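Local coordinates for major centromere autoantigen B (PDB 1HLV), which binds the CENP-B box of human centromeric DNA through helix-turn-helix DNA-binding domains and kinks the DNA there, at residues Phe116-Ser119 / Asn120-Asp124. Residues are numbered along the deposited sequence; the frame is centred on the assembly and turned at random.
Sequences FTAS and NGWLD. With nucleotides of chain A.
The edge of F116 stands on one face of the W122 indole in a T-shaped stack: the planes meet at 84°, and F116 CZ lies 3.6 Å from W122 CZ3. W122 CG lies anti to the backbone N (chi1 167°), which brings one face of the indole against CE1 and CZ of F116. On the phenyl ring itself, the backbone N of A118 sits over the centre of one face, while S119 O lies at the indole edge. Helices 75-88 and 97-111 supply further apolar neighbours, L77 and A104 among them, so the aromatic pair belongs to the core of this three-helix domain.

S119 is the N-cap of helix 120-129. Its OG accepts from W122 N (3.0 Å, 166° at the hydrogen) and donates to OP2 of DG16 of chain A at 2.7 Å, which couples the cap to the DNA backbone. Its carbonyl O receives L123 N in a nearly straight bond of 2.8 Å, opening the helical hydrogen-bond pattern.

Beyond the cap, G121 N donates to N7 of DG17 of chain A (3.1 Å), and N120 ND2 reaches O6 of DG18 of chain A, also at 3.1 Å, with a weak bond to N7. A water donating to both A118 O and N120 OD1 ties the amide's oxygen to the loop, consistent with ND2 being turned to the base. One helix start thus grips a phosphate and contacts N7 and O6 atoms of two guanines in the major groove, consistent with direct readout of the bases; its dipole would probably favour the nearby phosphate.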
ATOM      1  N   PHE C 116       1.307 -18.822 -12.096  1.00 45.94           N
ATOM      2  CA  PHE C 116       0.479 -18.452 -10.963  1.00 43.39           C
ATOM      3  C   PHE C 116      -0.139 -19.725 -10.428  1.00 44.29           C
ATOM      4  O   PHE C 116      -0.618 -20.564 -11.191  1.00 44.61           O
ATOM      5  CB  PHE C 116      -0.636 -17.500 -11.354  1.00 40.52           C
ATOM      6  CG  PHE C 116      -1.408 -16.984 -10.183  1.00 36.98           C
ATOM      7  CD1 PHE C 116      -0.774 -16.219  -9.205  1.00 37.30           C
ATOM      8  CD2 PHE C 116      -2.763 -17.257 -10.053  1.00 36.20           C
ATOM      9  CE1 PHE C 116      -1.482 -15.730  -8.108  1.00 35.71           C
ATOM     10  CE2 PHE C 116      -3.489 -16.775  -8.964  1.00 36.11           C
ATOM     11  CZ  PHE C 116      -2.847 -16.008  -7.987  1.00 37.02           C
ATOM     12  N   THR C 117      -0.139 -19.854  -9.111  1.00 43.01           N
ATOM     13  CA  THR C 117      -0.670 -21.036  -8.467  1.00 41.20           C
ATOM     14  C   THR C 117      -1.724 -20.671  -7.432  1.00 41.46           C
ATOM     15  O   THR C 117      -2.393 -21.544  -6.885  1.00 42.25           O
ATOM     16  CB  THR C 117       0.499 -21.810  -7.815  1.00 40.75           C
ATOM     17  OG1 THR C 117       0.818 -22.943  -8.627  1.00 39.01           O
ATOM     18  CG2 THR C 117       0.176 -22.247  -6.413  1.00 39.17           C
ATOM     19  N   ALA C 118      -1.895 -19.374  -7.195  1.00 39.65           N
ATOM     20  CA  ALA C 118      -2.839 -18.909  -6.184  1.00 38.10           C
ATOM     21  C   ALA C 118      -2.426 -19.567  -4.862  1.00 37.15           C
ATOM     22  O   ALA C 118      -3.265 -19.884  -4.022  1.00 36.69           O
ATOM     23  CB  ALA C 118      -4.270 -19.291  -6.551  1.00 36.41           C
ATOM     24  N   SER C 119      -1.114 -19.751  -4.706  1.00 35.41           N
ATOM     25  CA  SER C 119      -0.507 -20.356  -3.523  1.00 36.52           C
ATOM     26  C   SER C 119      -1.035 -19.811  -2.192  1.00 38.00           C
ATOM     27  O   SER C 119      -1.522 -18.685  -2.114  1.00 37.32           O
ATOM     28  CB  SER C 119       1.014 -20.165  -3.557  1.00 35.98           C
ATOM     29  OG  SER C 119       1.398 -18.885  -3.069  1.00 36.08           O
ATOM     30  N   ASN C 120      -0.915 -20.619  -1.142  1.00 38.99           N
ATOM     31  CA  ASN C 120      -1.374 -20.213   0.179  1.00 39.11           C
ATOM     32  C   ASN C 120      -0.672 -18.919   0.581  1.00 38.06           C
ATOM     33  O   ASN C 120      -1.303 -18.002   1.098  1.00 38.04           O
ATOM     34  CB  ASN C 120      -1.080 -21.298   1.227  1.00 37.88           C
ATOM     35  CG  ASN C 120      -1.789 -22.607   0.935  1.00 37.71           C
ATOM     36  OD1 ASN C 120      -2.878 -22.627   0.367  1.00 38.82           O
ATOM     37  ND2 ASN C 120      -1.178 -23.708   1.344  1.00 37.42           N
ATOM     38  N   GLY C 121       0.635 -18.859   0.342  1.00 37.15           N
ATOM     39  CA  GLY C 121       1.396 -17.674   0.690  1.00 36.84           C
ATOM     40  C   GLY C 121       0.862 -16.442  -0.012  1.00 37.44           C
ATOM     41  O   GLY C 121       0.620 -15.405   0.605  1.00 37.30           O
ATOM     42  N   TRP C 122       0.672 -16.565  -1.317  1.00 38.15           N
ATOM     43  CA  TRP C 122       0.158 -15.466  -2.106  1.00 37.80           C
ATOM     44  C   TRP C 122      -1.222 -15.024  -1.630  1.00 38.85           C
ATOM     45  O   TRP C 122      -1.471 -13.827  -1.454  1.00 41.27           O
ATOM     46  CB  TRP C 122       0.058 -15.858  -3.582  1.00 35.06           C
ATOM     47  CG  TRP C 122      -0.748 -14.863  -4.345  1.00 31.75           C
ATOM     48  CD1 TRP C 122      -0.335 -13.642  -4.794  1.00 29.95           C
ATOM     49  CD2 TRP C 122      -2.151 -14.936  -4.613  1.00 30.56           C
ATOM     50  NE1 TRP C 122      -1.397 -12.948  -5.315  1.00 30.25           N
ATOM     51  CE2 TRP C 122      -2.524 -13.716  -5.216  1.00 28.29           C
ATOM     52  CE3 TRP C 122      -3.134 -15.914  -4.396  1.00 29.13           C
ATOM     53  CZ2 TRP C 122      -3.836 -13.443  -5.604  1.00 29.68           C
ATOM     54  CZ3 TRP C 122      -4.444 -15.642  -4.784  1.00 27.51           C
ATOM     55  CH2 TRP C 122      -4.781 -14.416  -5.379  1.00 30.06           C
ATOM     56  N   LEU C 123      -2.120 -15.987  -1.437  1.00 38.82           N
ATOM     57  CA  LEU C 123      -3.484 -15.676  -1.020  1.00 38.42           C
ATOM     58  C   LEU C 123      -3.515 -14.994   0.327  1.00 38.38           C
ATOM     59  O   LEU C 123      -4.214 -14.005   0.508  1.00 38.23           O
ATOM     60  CB  LEU C 123      -4.333 -16.948  -0.978  1.00 39.67           C
ATOM     61  CG  LEU C 123      -5.805 -16.770  -0.595  1.00 40.68           C
ATOM     62  CD1 LEU C 123      -6.475 -15.753  -1.499  1.00 40.67           C
ATOM     63  CD2 LEU C 123      -6.503 -18.109  -0.703  1.00 41.64           C
ATOM     64  N   ASP C 124      -2.746 -15.518   1.273  1.00 38.95           N
ATOM     65  CA  ASP C 124      -2.700 -14.932   2.599  1.00 38.79           C
ATOM     66  C   ASP C 124      -2.188 -13.494   2.494  1.00 39.47           C
ATOM     67  O   ASP C 124      -2.814 -12.562   3.004  1.00 39.65           O
ATOM     68  CB  ASP C 124      -1.793 -15.746   3.512  1.00 36.22           C
ATOM     69  CG  ASP C 124      -1.769 -15.208   4.923  1.00 37.22           C
ATOM     70  OD1 ASP C 124      -0.664 -15.039   5.481  1.00 36.57           O
ATOM     71  OD2 ASP C 124      -2.858 -14.949   5.477  1.00 36.46           O
TER
ATOM     72  P    DG A  17       5.269 -24.531  -5.425  1.00 41.67           P
ATOM     73  OP1  DG A  17       6.254 -25.318  -6.212  1.00 40.87           O
ATOM     74  OP2  DG A  17       3.973 -24.142  -6.036  1.00 39.45           O
ATOM     75  O5'  DG A  17       4.917 -25.317  -4.091  1.00 42.33           O
ATOM     76  C5'  DG A  17       5.938 -25.680  -3.172  1.00 44.62           C
ATOM     77  C4'  DG A  17       5.335 -25.892  -1.804  1.00 47.66           C
ATOM     78  O4'  DG A  17       5.178 -24.638  -1.098  1.00 48.20           O
ATOM     79  C3'  DG A  17       3.942 -26.532  -1.830  1.00 49.16           C
ATOM     80  O3'  DG A  17       3.833 -27.442  -0.740  1.00 50.68           O
ATOM     81  C2'  DG A  17       3.025 -25.360  -1.543  1.00 47.90           C
ATOM     82  C1'  DG A  17       3.887 -24.652  -0.526  1.00 47.83           C
ATOM     83  N9   DG A  17       3.518 -23.295  -0.147  1.00 46.43           N
ATOM     84  C8   DG A  17       2.617 -22.456  -0.758  1.00 46.08           C
ATOM     85  N7   DG A  17       2.463 -21.327  -0.124  1.00 45.96           N
ATOM     86  C5   DG A  17       3.329 -21.423   0.957  1.00 44.50           C
ATOM     87  C6   DG A  17       3.589 -20.513   2.009  1.00 43.48           C
ATOM     88  O6   DG A  17       3.090 -19.399   2.203  1.00 43.00           O
ATOM     89  N1   DG A  17       4.537 -21.014   2.895  1.00 43.98           N
ATOM     90  C2   DG A  17       5.154 -22.237   2.785  1.00 44.94           C
ATOM     91  N2   DG A  17       6.056 -22.540   3.737  1.00 42.17           N
ATOM     92  N3   DG A  17       4.912 -23.097   1.814  1.00 44.14           N
ATOM     93  C4   DG A  17       3.995 -22.627   0.944  1.00 44.85           C
ATOM     94  P    DG A  16       4.004 -17.842  -5.496  1.00 40.61           P
ATOM     95  OP1  DG A  16       3.384 -17.957  -6.837  1.00 40.44           O
ATOM     96  OP2  DG A  16       3.176 -17.386  -4.350  1.00 40.23           O
ATOM     97  O5'  DG A  16       4.666 -19.230  -5.095  1.00 39.68           O
ATOM     98  C5'  DG A  16       5.876 -19.653  -5.718  1.00 39.34           C
ATOM     99  C4'  DG A  16       6.425 -20.860  -5.002  1.00 41.26           C
ATOM    100  O4'  DG A  16       6.850 -20.473  -3.672  1.00 40.30           O
ATOM    101  C3'  DG A  16       5.396 -21.972  -4.814  1.00 40.05           C
ATOM    102  O3'  DG A  16       6.061 -23.238  -4.889  1.00 40.90           O
ATOM    103  C2'  DG A  16       4.855 -21.709  -3.420  1.00 39.86           C
ATOM    104  C1'  DG A  16       6.067 -21.138  -2.691  1.00 39.75           C
ATOM    105  N9   DG A  16       5.748 -20.161  -1.656  1.00 39.72           N
ATOM    106  C8   DG A  16       4.735 -19.231  -1.671  1.00 38.70           C
ATOM    107  N7   DG A  16       4.713 -18.483  -0.601  1.00 38.66           N
ATOM    108  C5   DG A  16       5.771 -18.951   0.167  1.00 39.16           C
ATOM    109  C6   DG A  16       6.238 -18.536   1.446  1.00 39.93           C
ATOM    110  O6   DG A  16       5.788 -17.653   2.182  1.00 39.86           O
ATOM    111  N1   DG A  16       7.340 -19.279   1.853  1.00 40.41           N
ATOM    112  C2   DG A  16       7.913 -20.297   1.134  1.00 40.32           C
ATOM    113  N2   DG A  16       8.966 -20.891   1.696  1.00 41.76           N
ATOM    114  N3   DG A  16       7.484 -20.701  -0.048  1.00 40.70           N
ATOM    115  C4   DG A  16       6.417 -19.987  -0.469  1.00 40.13           C
ATOM    116  P    DG A  18       3.840 -29.018  -1.019  1.00 52.03           P
ATOM    117  OP1  DG A  18       4.899 -29.286  -2.036  1.00 49.43           O
ATOM    118  OP2  DG A  18       2.432 -29.417  -1.293  1.00 47.16           O
ATOM    119  O5'  DG A  18       4.329 -29.604   0.377  1.00 49.64           O
ATOM    120  C5'  DG A  18       5.671 -29.401   0.806  1.00 50.47           C
ATOM    121  C4'  DG A  18       5.707 -29.004   2.263  1.00 52.02           C
ATOM    122  O4'  DG A  18       5.222 -27.651   2.441  1.00 51.22           O
ATOM    123  C3'  DG A  18       4.868 -29.877   3.196  1.00 53.32           C
ATOM    124  O3'  DG A  18       5.586 -30.054   4.424  1.00 55.97           O
ATOM    125  C2'  DG A  18       3.626 -29.036   3.425  1.00 51.44           C
ATOM    126  C1'  DG A  18       4.223 -27.643   3.447  1.00 51.32           C
ATOM    127  N9   DG A  18       3.288 -26.557   3.160  1.00 50.23           N
ATOM    128  C8   DG A  18       2.386 -26.483   2.124  1.00 50.56           C
ATOM    129  N7   DG A  18       1.674 -25.387   2.141  1.00 49.59           N
ATOM    130  C5   DG A  18       2.141 -24.691   3.248  1.00 49.28           C
ATOM    131  C6   DG A  18       1.761 -23.420   3.766  1.00 48.69           C
ATOM    132  O6   DG A  18       0.923 -22.624   3.321  1.00 47.99           O
ATOM    133  N1   DG A  18       2.475 -23.106   4.920  1.00 47.84           N
ATOM    134  C2   DG A  18       3.440 -23.900   5.496  1.00 46.74           C
ATOM    135  N2   DG A  18       3.994 -23.435   6.631  1.00 43.68           N
ATOM    136  N3   DG A  18       3.826 -25.069   5.002  1.00 46.71           N
ATOM    137  C4   DG A  18       3.134 -25.402   3.891  1.00 48.51           C
TER
HETATM  138  O   HOH W   1      -4.280 -21.452  -1.901  1.00 33.24           O